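Local coordinates for protein type I modular polyketide synthase (Streptomyces albus subsp. albus, PDB 6IYR) that probably transfers an extender acyl unit, likely methylmalonyl, from coenzyme A to the acyl carrier protein during salinomycin polyketide assembly, at residues P33-S38 / W450-P455; S38-W43 / G430-L435; A251-G256 / N317-S322. All blocks are in the same frame, centred on the assembly; numbering follows the deposited sequence.

Contact 1. Residues P33-S38 / W450-P455; sequences PAALTS and WDTVRP
L36 and R454 are joined by the straightest bond of this contact: R454 N donates to L36 O at 2.7 Å, with 170° at the hydrogen. Next along, S38 N donates to R454 O at 2.9 Å. The backbone of R454 thus gives one bond and takes one, and it fixes the register of strands 36-37 and 453-454. T37 CA also lies 3.2 Å from R454 O, a CA-H...O contact that tightens the pairing. Toward P33 the grip slackens. T452 O is shared by two weak bonds, from A35 N at 3.0 Å and from L36 N at 3.5 Å.

The two sides of the pair differ. L36 and V453 share the buried side, where L36 CB is 4.4 Å from V453 CG2 and both residues rest on L435 of helix 431-443. At the buried A35, the methyl packs against T452, with A35 CB 3.8 Å from T452 OG1. That hydroxyl spends its bond on D449 O. T37 and R454 occupy the other side, which is looser and more open to solvent. R454 CG stands beside its own backbone N (chi1 -76°), and the chain then runs extended back along segment 33-38. Its guanidinium carries the A34 methyl over one face, with A34 CB 4.1 Å from R454 NE.

A35 O bonds to S150 OG, and the T37 backbone bonds to that of S149. The result is a short two-stranded parallel sheet that joins the N-terminal and C-terminal segments of the modelled chain.

Contact 2. Residues S38-W43 / G430-L435; sequences SALIPW and GAARFL
L40 and L435 meet without a flat side chain between them; the rings of both segments have other partners. W43 stacks on F100, and its NE1 bonds to P72 O. F434 meets the ring of W206 with the planes at about 45°. The contact itself is aliphatic.

L435 CD1 is its centre. Coming up against L40 from the helix side, L435 CD1 is 3.8 Å from L40 CB and 3.2 Å from L40 O. The second distance is short for a methyl beside a carbonyl oxygen, so the packing is tight at this point. Both leucines have first torsions away from staggered values, in keeping with this tight fit. L40 CD1 lies against the helix at A432, 3.9 Å from A432 CA. The A432 methyl lies beside it, A432 CB to L40 CD1 4.1 Å, at the more exposed border.

S38 adds the last piece. S38 CB is 4.0 Å from A431 CB. S38 OG is anti to the backbone N (chi1 -177°) and accepts from L40 N at 3.0 Å. This is an ST turn, which bends the chain so that S38 and L40 both face the helix.

G430 is the N-cap residue of helix 431-443, so the contact covers that helix's first turn. L36 of strand 36-37 packs on A431 and F434. Strand 41-47 pairs with strand 88-94, whose L93 touches L40 and P42.

Contact 3. Residues A251-G256 / N317-S322; sequences ALAGKG and NVDYAS. With PO4 (phosphate ion), chain B.
G254 and D319 make the direct hydrogen bond of the contact. G254 N donates to D319 O at 2.6 Å, with 141° at the hydrogen, and it lies 30° out of the carbonyl plane. G254 sits in the type II turn L252-K255, closed by K255 N bonding to L252 O. The turn holds the amide toward D319.

A water makes an indirect link. The water donates to L252 O at 2.7 Å and accepts from A321 N at 2.8 Å, so both backbone groups are satisfied.

Apolar contacts are few. L252 CB is 4.1 Å from Y320 CB. A321 CB lies 4.0 Å from CA of the buried G256.

The D319 carboxylate folds back over the turn, its CG between the backbone N and the carbonyl carbon (chi1 59°). D319 OD1 makes a van der Waals contact with A253 CB at 3.7 Å.

Y320 and S322 instead serve the phosphate, which probably came from the crystallisation liquor. Y320 OH lies 2.8 Å from phosphate O1, in the ring plane at its edge, a probable but not settled hydrogen bond. S322 OG donates to phosphate O4 at 3.0 Å. H323, R245 and Q221 N complete the site.

Y320 to H323 spell YASH, the sequence typical of methylmalonyl-selective acyltransferases. Y320 lies near the GxSxG sequence at G218-G222, so the pocket is consistent with the acyl-transfer active site.

In the fold
Contacts 1 and 2 are one partly buried cluster. They share S38, their centres are about 9 Å apart, and L435 serves both, packing on W450 as well. Contact 1 holds its strands by backbone bonds, while contact 2 joins the loop between strands 36-37 and 41-47 to helix 431-443 by aliphatic contact. Contact 3 is also partly buried, but it lies on the opposite side of the chain's centre, with its own centre about 41 Å from that of contact 1. It joins two loops beside the edge of the mixed sheet. Its chemistry is wetter: one direct bond, one water and a bound anion. Along the chain it is nested inside the loops that both other contacts close.

Contact 1. Residues P33-S38 / W450-P455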
# COMPACT_ATOMS: atom_id res chain seq x y z
N PRO A 33 8.96 -21.31 -4.44
CA PRO A 33 7.52 -21.01 -4.41
C PRO A 33 7.13 -19.90 -5.40
O PRO A 33 7.87 -18.92 -5.56
CB PRO A 33 7.29 -20.56 -2.97
CG PRO A 33 8.58 -19.95 -2.55
CD PRO A 33 9.68 -20.61 -3.36
N ALA A 34 6.00 -20.09 -6.07
CA ALA A 34 5.50 -19.09 -7.00
C ALA A 34 5.10 -17.82 -6.25
O ALA A 34 4.53 -17.87 -5.15
CB ALA A 34 4.32 -19.64 -7.77
N ALA A 35 5.31 -16.68 -6.88
CA ALA A 35 4.72 -15.45 -6.37
C ALA A 35 3.19 -15.50 -6.45
O ALA A 35 2.49 -15.20 -5.47
CB ALA A 35 5.25 -14.27 -7.16
N LEU A 36 2.67 -15.78 -7.65
CA LEU A 36 1.26 -16.08 -7.78
C LEU A 36 1.08 -17.34 -8.59
O LEU A 36 1.79 -17.59 -9.56
CB LEU A 36 0.52 -14.98 -8.51
CG LEU A 36 0.39 -13.64 -7.80
CD1 LEU A 36 -0.04 -12.57 -8.80
CD2 LEU A 36 -0.59 -13.76 -6.66
N THR A 37 -0.05 -17.96 -8.35
CA THR A 37 -0.42 -19.12 -9.09
C THR A 37 -1.89 -18.98 -9.43
O THR A 37 -2.73 -18.83 -8.55
CB THR A 37 -0.12 -20.37 -8.26
OG1 THR A 37 0.19 -21.44 -9.15
CG2 THR A 37 -1.29 -20.72 -7.38
N SER A 38 -2.18 -18.85 -10.72
CA SER A 38 -3.52 -18.47 -11.16
C SER A 38 -3.90 -19.09 -12.50
O SER A 38 -3.02 -19.41 -13.31
CB SER A 38 -3.63 -16.96 -11.30
OG SER A 38 -4.95 -16.63 -11.66
N TRP A 450 7.88 -12.03 -15.00
CA TRP A 450 6.67 -12.77 -15.32
C TRP A 450 6.76 -14.27 -15.13
O TRP A 450 5.74 -14.91 -14.88
CB TRP A 450 6.19 -12.41 -16.71
CG TRP A 450 5.68 -11.01 -16.72
CD1 TRP A 450 6.26 -9.94 -17.29
CD2 TRP A 450 4.47 -10.54 -16.11
NE1 TRP A 450 5.51 -8.82 -17.08
CE2 TRP A 450 4.38 -9.16 -16.39
CE3 TRP A 450 3.45 -11.14 -15.37
CZ2 TRP A 450 3.31 -8.38 -15.94
CZ3 TRP A 450 2.37 -10.39 -14.98
CH2 TRP A 450 2.32 -9.01 -15.25
N ASP A 451 7.98 -14.80 -15.09
CA ASP A 451 8.23 -16.19 -14.72
C ASP A 451 7.68 -16.56 -13.34
O ASP A 451 7.41 -17.74 -13.08
CB ASP A 451 9.74 -16.48 -14.77
CG ASP A 451 10.30 -16.48 -16.20
OD1 ASP A 451 9.50 -16.63 -17.15
OD2 ASP A 451 11.53 -16.32 -16.38
N THR A 452 7.49 -15.58 -12.46
CA THR A 452 7.16 -15.89 -11.08
C THR A 452 5.67 -16.12 -10.92
O THR A 452 5.21 -16.54 -9.86
CB THR A 452 7.67 -14.79 -10.11
OG1 THR A 452 7.10 -13.52 -10.45
CG2 THR A 452 9.18 -14.70 -10.22
N VAL A 453 4.93 -15.81 -11.98
CA VAL A 453 3.50 -16.03 -11.99
C VAL A 453 3.17 -17.30 -12.76
O VAL A 453 3.32 -17.36 -13.97
CB VAL A 453 2.77 -14.89 -12.71
CG1 VAL A 453 1.30 -15.27 -12.93
CG2 VAL A 453 2.93 -13.60 -11.93
N ARG A 454 2.67 -18.30 -12.06
CA ARG A 454 2.55 -19.59 -12.65
C ARG A 454 1.11 -19.93 -12.94
O ARG A 454 0.20 -19.53 -12.22
CB ARG A 454 3.20 -20.65 -11.77
CG ARG A 454 4.72 -20.62 -11.84
CD ARG A 454 5.34 -21.84 -11.16
NE ARG A 454 6.67 -21.54 -10.61
CZ ARG A 454 7.25 -22.21 -9.60
NH1 ARG A 454 6.64 -23.24 -9.03
NH2 ARG A 454 8.44 -21.83 -9.17
N PRO A 455 0.90 -20.58 -14.08
CA PRO A 455 -0.33 -21.30 -14.29
C PRO A 455 -0.62 -22.22 -13.11
O PRO A 455 -1.78 -22.39 -12.76
CB PRO A 455 -0.06 -22.10 -15.55
CG PRO A 455 1.07 -21.39 -16.24
CD PRO A 455 1.89 -20.79 -15.15

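Contact 2. Residues S38-W43 / G430-L435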
# COMPACT_ATOMS: atom_id res chain seq x y z
N SER A 38 -2.18 -18.85 -10.72
CA SER A 38 -3.52 -18.47 -11.16
C SER A 38 -3.90 -19.09 -12.50
O SER A 38 -3.02 -19.41 -13.31
CB SER A 38 -3.63 -16.96 -11.30
OG SER A 38 -4.95 -16.63 -11.66
N ALA A 39 -5.21 -19.19 -12.72
CA ALA A 39 -5.80 -19.60 -14.02
C ALA A 39 -5.85 -18.44 -14.99
O ALA A 39 -5.96 -18.65 -16.19
CB ALA A 39 -7.21 -20.10 -13.79
N LEU A 40 -5.85 -17.22 -14.46
CA LEU A 40 -5.60 -15.99 -15.23
C LEU A 40 -4.14 -15.92 -15.63
O LEU A 40 -3.26 -15.91 -14.78
CB LEU A 40 -5.90 -14.77 -14.38
CG LEU A 40 -7.13 -13.92 -14.58
CD1 LEU A 40 -6.82 -12.54 -14.03
CD2 LEU A 40 -7.54 -13.83 -16.03
N ILE A 41 -3.90 -15.88 -16.94
CA ILE A 41 -2.56 -15.87 -17.50
C ILE A 41 -2.26 -14.55 -18.23
O ILE A 41 -3.08 -14.04 -18.99
CB ILE A 41 -2.40 -17.06 -18.46
CG1 ILE A 41 -2.49 -18.37 -17.67
CG2 ILE A 41 -1.07 -17.02 -19.17
CD1 ILE A 41 -2.93 -19.54 -18.52
N PRO A 42 -1.07 -13.99 -17.99
CA PRO A 42 -0.72 -12.72 -18.60
C PRO A 42 -0.01 -12.93 -19.92
O PRO A 42 0.92 -13.74 -19.99
CB PRO A 42 0.26 -12.11 -17.58
CG PRO A 42 0.91 -13.28 -16.96
CD PRO A 42 -0.17 -14.32 -16.87
N TRP A 43 -0.40 -12.18 -20.96
CA TRP A 43 0.42 -12.09 -22.14
C TRP A 43 0.90 -10.68 -22.20
O TRP A 43 0.08 -9.75 -22.13
CB TRP A 43 -0.40 -12.39 -23.41
CG TRP A 43 -0.82 -13.82 -23.59
CD1 TRP A 43 -0.62 -14.86 -22.75
CD2 TRP A 43 -1.56 -14.34 -24.71
NE1 TRP A 43 -1.20 -16.02 -23.28
CE2 TRP A 43 -1.80 -15.70 -24.47
CE3 TRP A 43 -2.04 -13.77 -25.90
CZ2 TRP A 43 -2.49 -16.51 -25.37
CZ3 TRP A 43 -2.77 -14.57 -26.78
CH2 TRP A 43 -2.99 -15.91 -26.51
N GLY A 430 -7.77 -11.32 -4.36
CA GLY A 430 -7.10 -12.51 -4.91
C GLY A 430 -6.06 -12.25 -5.99
O GLY A 430 -5.66 -11.11 -6.25
N ALA A 431 -5.68 -13.32 -6.66
CA ALA A 431 -4.67 -13.24 -7.71
C ALA A 431 -5.15 -12.41 -8.88
O ALA A 431 -4.36 -11.76 -9.56
CB ALA A 431 -4.27 -14.63 -8.15
N ALA A 432 -6.45 -12.33 -9.10
CA ALA A 432 -6.93 -11.60 -10.27
C ALA A 432 -6.51 -10.15 -10.12
O ALA A 432 -5.99 -9.54 -11.06
CB ALA A 432 -8.44 -11.69 -10.39
N ARG A 433 -6.77 -9.57 -8.96
CA ARG A 433 -6.51 -8.16 -8.78
C ARG A 433 -5.01 -7.93 -8.67
O ARG A 433 -4.44 -6.98 -9.22
CB ARG A 433 -7.25 -7.61 -7.56
CG ARG A 433 -6.76 -6.25 -7.10
CD ARG A 433 -6.78 -5.19 -8.19
NE ARG A 433 -8.12 -5.00 -8.72
CZ ARG A 433 -8.41 -4.22 -9.75
NH1 ARG A 433 -9.66 -4.15 -10.19
NH2 ARG A 433 -7.47 -3.51 -10.33
N PHE A 434 -4.35 -8.83 -8.01
CA PHE A 434 -2.92 -8.68 -7.81
C PHE A 434 -2.24 -8.72 -9.17
O PHE A 434 -1.46 -7.84 -9.48
CB PHE A 434 -2.41 -9.78 -6.87
CG PHE A 434 -1.18 -9.38 -6.07
CD1 PHE A 434 -0.10 -8.74 -6.67
CD2 PHE A 434 -1.08 -9.71 -4.73
CE1 PHE A 434 1.04 -8.40 -5.94
CE2 PHE A 434 0.06 -9.37 -4.00
CZ PHE A 434 1.10 -8.71 -4.60
N LEU A 435 -2.59 -9.69 -10.01
CA LEU A 435 -2.00 -9.77 -11.35
C LEU A 435 -2.23 -8.51 -12.08
O LEU A 435 -1.36 -8.02 -12.82
CB LEU A 435 -2.63 -10.90 -12.19
CG LEU A 435 -1.86 -12.20 -12.26
CD1 LEU A 435 -2.63 -13.19 -13.14
CD2 LEU A 435 -0.46 -11.98 -12.80

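Contact 3. Residues A251-G256 / N317-S322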
# COMPACT_ATOMS: atom_id res chain seq x y z
N ALA A 251 -6.95 2.72 25.19
CA ALA A 251 -7.32 3.70 26.21
C ALA A 251 -7.77 4.98 25.57
O ALA A 251 -8.21 5.88 26.26
CB ALA A 251 -6.13 3.99 27.12
N LEU A 252 -7.52 5.14 24.27
CA LEU A 252 -7.96 6.35 23.57
C LEU A 252 -9.22 6.19 22.75
O LEU A 252 -9.79 7.18 22.26
CB LEU A 252 -6.86 6.91 22.66
CG LEU A 252 -5.58 7.40 23.33
CD1 LEU A 252 -4.86 8.30 22.34
CD2 LEU A 252 -5.82 8.10 24.64
N ALA A 253 -9.66 4.95 22.59
CA ALA A 253 -10.77 4.65 21.67
C ALA A 253 -12.06 5.24 22.20
O ALA A 253 -12.32 5.14 23.39
CB ALA A 253 -10.94 3.15 21.49
N GLY A 254 -12.78 5.95 21.35
CA GLY A 254 -14.00 6.59 21.75
C GLY A 254 -13.79 7.98 22.32
O GLY A 254 -14.76 8.59 22.73
N LYS A 255 -12.56 8.49 22.36
CA LYS A 255 -12.31 9.78 22.97
C LYS A 255 -11.92 10.83 21.97
O LYS A 255 -11.60 11.94 22.34
CB LYS A 255 -11.23 9.69 24.06
CG LYS A 255 -11.68 8.91 25.28
CD LYS A 255 -10.55 8.77 26.30
CE LYS A 255 -10.82 7.57 27.21
NZ LYS A 255 -10.58 7.85 28.65
N GLY A 256 -11.96 10.49 20.69
CA GLY A 256 -11.50 11.41 19.68
C GLY A 256 -11.83 10.94 18.30
O GLY A 256 -12.52 9.97 18.15
N ASN A 317 -13.72 7.56 9.58
CA ASN A 317 -14.25 6.54 10.50
C ASN A 317 -13.19 5.91 11.40
O ASN A 317 -12.66 4.84 11.10
CB ASN A 317 -15.01 5.44 9.77
CG ASN A 317 -15.94 4.67 10.70
OD1 ASN A 317 -15.49 4.10 11.68
ND2 ASN A 317 -17.23 4.81 10.48
N VAL A 318 -12.80 6.65 12.44
CA VAL A 318 -11.94 6.14 13.50
C VAL A 318 -12.46 6.81 14.74
O VAL A 318 -13.05 7.89 14.65
CB VAL A 318 -10.46 6.55 13.35
CG1 VAL A 318 -9.79 5.80 12.22
CG2 VAL A 318 -10.35 8.05 13.13
N ASP A 319 -12.20 6.24 15.90
CA ASP A 319 -12.71 6.89 17.10
C ASP A 319 -11.59 7.19 18.07
O ASP A 319 -11.84 7.26 19.27
CB ASP A 319 -13.78 6.02 17.77
CG ASP A 319 -13.24 4.66 18.16
OD1 ASP A 319 -11.99 4.51 18.16
OD2 ASP A 319 -14.04 3.81 18.59
N TYR A 320 -10.38 7.41 17.56
CA TYR A 320 -9.30 7.87 18.42
C TYR A 320 -8.57 8.96 17.70
O TYR A 320 -8.68 9.09 16.48
CB TYR A 320 -8.33 6.75 18.79
CG TYR A 320 -7.71 6.06 17.61
CD1 TYR A 320 -8.37 5.00 16.98
CD2 TYR A 320 -6.50 6.49 17.07
CE1 TYR A 320 -7.88 4.46 15.79
CE2 TYR A 320 -5.94 5.85 15.96
CZ TYR A 320 -6.64 4.84 15.32
OH TYR A 320 -6.15 4.26 14.16
N ALA A 321 -7.98 9.83 18.50
CA ALA A 321 -7.19 10.95 18.04
C ALA A 321 -5.70 10.69 18.34
O ALA A 321 -5.13 11.22 19.30
CB ALA A 321 -7.65 12.22 18.73
N SER A 322 -5.04 9.98 17.44
CA SER A 322 -3.57 9.88 17.49
C SER A 322 -2.90 11.07 16.78
O SER A 322 -3.56 11.95 16.22
CB SER A 322 -3.12 8.57 16.85
OG SER A 322 -3.57 8.56 15.52
P PO4 B . -2.81 5.19 13.38
O1 PO4 B . -3.99 4.87 12.48
O2 PO4 B . -2.88 4.86 14.88
O3 PO4 B . -1.69 4.37 12.76
O4 PO4 B . -2.66 6.69 13.31
O HOH W 1 -8.85 9.43 21.18